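Local atomic coordinates of Rho guanine nucleotide exchange factor 11 (Homo sapiens, PDB entry 5JHH), a protein that probably activates RhoA-type small GTPases by promoting exchange of GDP for GTP through its paired DH (RhoGEF) and PH domains. Residues N56-E61 against S139-F144. Numbering follows the deposited sequence. Where two conformers were deposited one is given.
Sequences NLMPRE and SRFQLF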
loop_
_atom_site.group_PDB
_atom_site.type_symbol
_atom_site.label_atom_id
_atom_site.label_comp_id
_atom_site.label_asym_id
_atom_site.label_seq_id
_atom_site.Cartn_x
_atom_site.Cartn_y
_atom_site.Cartn_z
ATOM N N ASN A 56 -24.215 -22.077 -4.568
ATOM C CA ASN A 56 -23.791 -21.834 -5.966
ATOM C C ASN A 56 -24.013 -20.416 -6.484
ATOM O O ASN A 56 -24.564 -20.204 -7.553
ATOM C CB ASN A 56 -24.481 -22.819 -6.911
ATOM C CG ASN A 56 -24.135 -24.266 -6.583
ATOM O OD1 ASN A 56 -23.046 -24.764 -6.944
ATOM N ND2 ASN A 56 -25.034 -24.941 -5.848
ATOM N N LEU A 57 -23.553 -19.439 -5.733
ATOM C CA LEU A 57 -23.597 -18.058 -6.163
ATOM C C LEU A 57 -22.746 -17.808 -7.384
ATOM O O LEU A 57 -23.008 -16.866 -8.186
ATOM C CB LEU A 57 -23.151 -17.135 -5.042
ATOM C CG LEU A 57 -24.261 -16.809 -4.051
ATOM C CD1 LEU A 57 -25.189 -15.788 -4.670
ATOM C CD2 LEU A 57 -25.038 -18.053 -3.622
ATOM N N MET A 58 -21.716 -18.622 -7.554
ATOM C CA MET A 58 -20.859 -18.444 -8.721
ATOM C C MET A 58 -20.215 -19.760 -9.103
ATOM O O MET A 58 -20.227 -20.707 -8.321
ATOM C CB MET A 58 -19.828 -17.354 -8.449
ATOM C CG MET A 58 -18.620 -17.751 -7.573
ATOM S SD MET A 58 -17.543 -16.335 -7.174
ATOM C CE MET A 58 -18.592 -15.296 -6.188
ATOM N N PRO A 59 -19.702 -19.851 -10.333
ATOM C CA PRO A 59 -19.021 -21.075 -10.733
ATOM C C PRO A 59 -17.874 -21.407 -9.781
ATOM O O PRO A 59 -17.202 -20.490 -9.306
ATOM C CB PRO A 59 -18.464 -20.733 -12.127
ATOM C CG PRO A 59 -19.308 -19.595 -12.616
ATOM C CD PRO A 59 -19.724 -18.838 -11.401
ATOM N N ARG A 60 -17.634 -22.688 -9.530
ATOM C CA ARG A 60 -16.586 -23.075 -8.608
ATOM C C ARG A 60 -15.209 -22.568 -9.064
ATOM O O ARG A 60 -14.395 -22.159 -8.247
ATOM C CB ARG A 60 -16.587 -24.585 -8.407
ATOM C CG ARG A 60 -16.522 -24.986 -6.935
ATOM C CD ARG A 60 -17.896 -25.085 -6.264
ATOM N NE ARG A 60 -18.043 -26.359 -5.555
ATOM C CZ ARG A 60 -19.156 -26.740 -4.949
ATOM N NH1 ARG A 60 -19.217 -27.916 -4.343
ATOM N NH2 ARG A 60 -20.209 -25.932 -4.945
ATOM N N GLU A 61 -14.973 -22.522 -10.365
ATOM C CA GLU A 61 -13.720 -22.006 -10.884
ATOM C C GLU A 61 -13.513 -20.554 -10.470
ATOM O O GLU A 61 -12.386 -20.173 -10.138
ATOM C CB GLU A 61 -13.675 -22.120 -12.404
ATOM C CG GLU A 61 -13.672 -23.576 -12.904
ATOM C CD GLU A 61 -15.059 -24.224 -13.023
ATOM O OE1 GLU A 61 -16.117 -23.602 -12.703
ATOM O OE2 GLU A 61 -15.106 -25.394 -13.441
ATOM N N SER A 139 -28.634 -9.745 -10.488
ATOM C CA SER A 139 -29.462 -9.292 -9.402
ATOM C C SER A 139 -29.377 -10.302 -8.274
ATOM O O SER A 139 -29.310 -9.900 -7.124
ATOM C CB SER A 139 -30.909 -9.123 -9.840
ATOM O OG SER A 139 -31.327 -10.384 -10.337
ATOM N N ARG A 140 -29.382 -11.595 -8.561
ATOM C CA ARG A 140 -29.304 -12.530 -7.428
ATOM C C ARG A 140 -27.980 -12.327 -6.636
ATOM O O ARG A 140 -27.923 -12.532 -5.437
ATOM C CB ARG A 140 -29.400 -13.981 -7.870
ATOM C CG ARG A 140 -29.123 -14.973 -6.763
ATOM C CD ARG A 140 -29.156 -16.392 -7.323
ATOM N NE ARG A 140 -29.151 -17.398 -6.249
ATOM C CZ ARG A 140 -28.271 -18.395 -6.112
ATOM N NH1 ARG A 140 -27.284 -18.591 -6.985
ATOM N NH2 ARG A 140 -28.385 -19.217 -5.078
ATOM N N PHE A 141 -26.922 -11.955 -7.325
ATOM C CA PHE A 141 -25.659 -11.882 -6.693
ATOM C C PHE A 141 -25.599 -10.598 -5.861
ATOM O O PHE A 141 -25.141 -10.601 -4.704
ATOM C CB PHE A 141 -24.546 -11.903 -7.717
ATOM C CG PHE A 141 -23.221 -12.044 -7.091
ATOM C CD1 PHE A 141 -22.910 -13.212 -6.431
ATOM C CD2 PHE A 141 -22.334 -10.982 -7.034
ATOM C CE1 PHE A 141 -21.708 -13.347 -5.770
ATOM C CE2 PHE A 141 -21.137 -11.112 -6.368
ATOM C CZ PHE A 141 -20.812 -12.301 -5.749
ATOM N N GLN A 142 -26.117 -9.516 -6.432
ATOM C CA GLN A 142 -26.154 -8.222 -5.720
ATOM C C GLN A 142 -26.958 -8.310 -4.448
ATOM O O GLN A 142 -26.541 -7.828 -3.402
ATOM C CB GLN A 142 -26.735 -7.155 -6.617
ATOM C CG GLN A 142 -27.037 -5.835 -5.924
ATOM C CD GLN A 142 -28.034 -5.028 -6.718
ATOM O OE1 GLN A 142 -29.169 -4.850 -6.286
ATOM N NE2 GLN A 142 -27.641 -4.595 -7.919
ATOM N N LEU A 143 -28.086 -8.989 -4.534
ATOM C CA LEU A 143 -28.910 -9.319 -3.371
ATOM C C LEU A 143 -28.199 -10.130 -2.308
ATOM O O LEU A 143 -28.319 -9.869 -1.117
ATOM C CB LEU A 143 -30.155 -10.110 -3.808
ATOM C CG LEU A 143 -31.471 -9.385 -3.567
ATOM C CD1 LEU A 143 -32.532 -9.835 -4.578
ATOM C CD2 LEU A 143 -31.908 -9.630 -2.119
ATOM N N PHE A 144 -27.517 -11.186 -2.725
ATOM C CA PHE A 144 -26.840 -12.011 -1.767
ATOM C C PHE A 144 -25.760 -11.186 -1.036
ATOM O O PHE A 144 -25.568 -11.305 0.182
ATOM C CB PHE A 144 -26.213 -13.196 -2.481
ATOM C CG PHE A 144 -25.245 -13.927 -1.641
ATOM C CD1 PHE A 144 -23.956 -13.484 -1.527
ATOM C CD2 PHE A 144 -25.635 -15.019 -0.919
ATOM C CE1 PHE A 144 -23.059 -14.135 -0.725
ATOM C CE2 PHE A 144 -24.730 -15.681 -0.120
ATOM C CZ PHE A 144 -23.449 -15.221 -0.005
#
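L57 presses its branched end between three side chains of helix 139-150: F141, F144 and the guanidinium of R140. The tight part is apolar. CD1 of L57 lies 3.5 Å from CB of F144, while CG of L57 sits over one face of the F144 ring in a CH-pi contact, 3.9 Å from the ring centroid. A leucine suits this place because its fork serves several neighbours: CD1 also reaches CD1 of F141 at 3.9 Å. Beside it M58, its chain bent at chi3 (65°), brings CE to within 3.7 Å of CE1 of F141; the flexible thioether fits obliquely against the ring. F144 suits its place by its flat face, F141 by its broad apolar surface. An alanine in place of F144 would probably cost the CG of L57 its aromatic face and open a gap beside M52 of helix 18-54.

The solvent side is looser and polar. R140, extended from CG to NE, carries its guanidinium over CD2 of L57. Its NH1 donates to O of N56 at 3.2 Å, a bent bond in which N56 O lies near the guanidinium plane while NH1 stands above the carbonyl plane, and NH2 binds O of E55. A long arginine can line an apolar side chain and still donate to two carbonyls just past a helix end. N56, an asparagine and so comparatively tolerant of positive phi, is the C-prime residue of the Schellman motif that terminates helix 18-54, and R140 ties this turn to helix 139-150 within the all-helical DH domain.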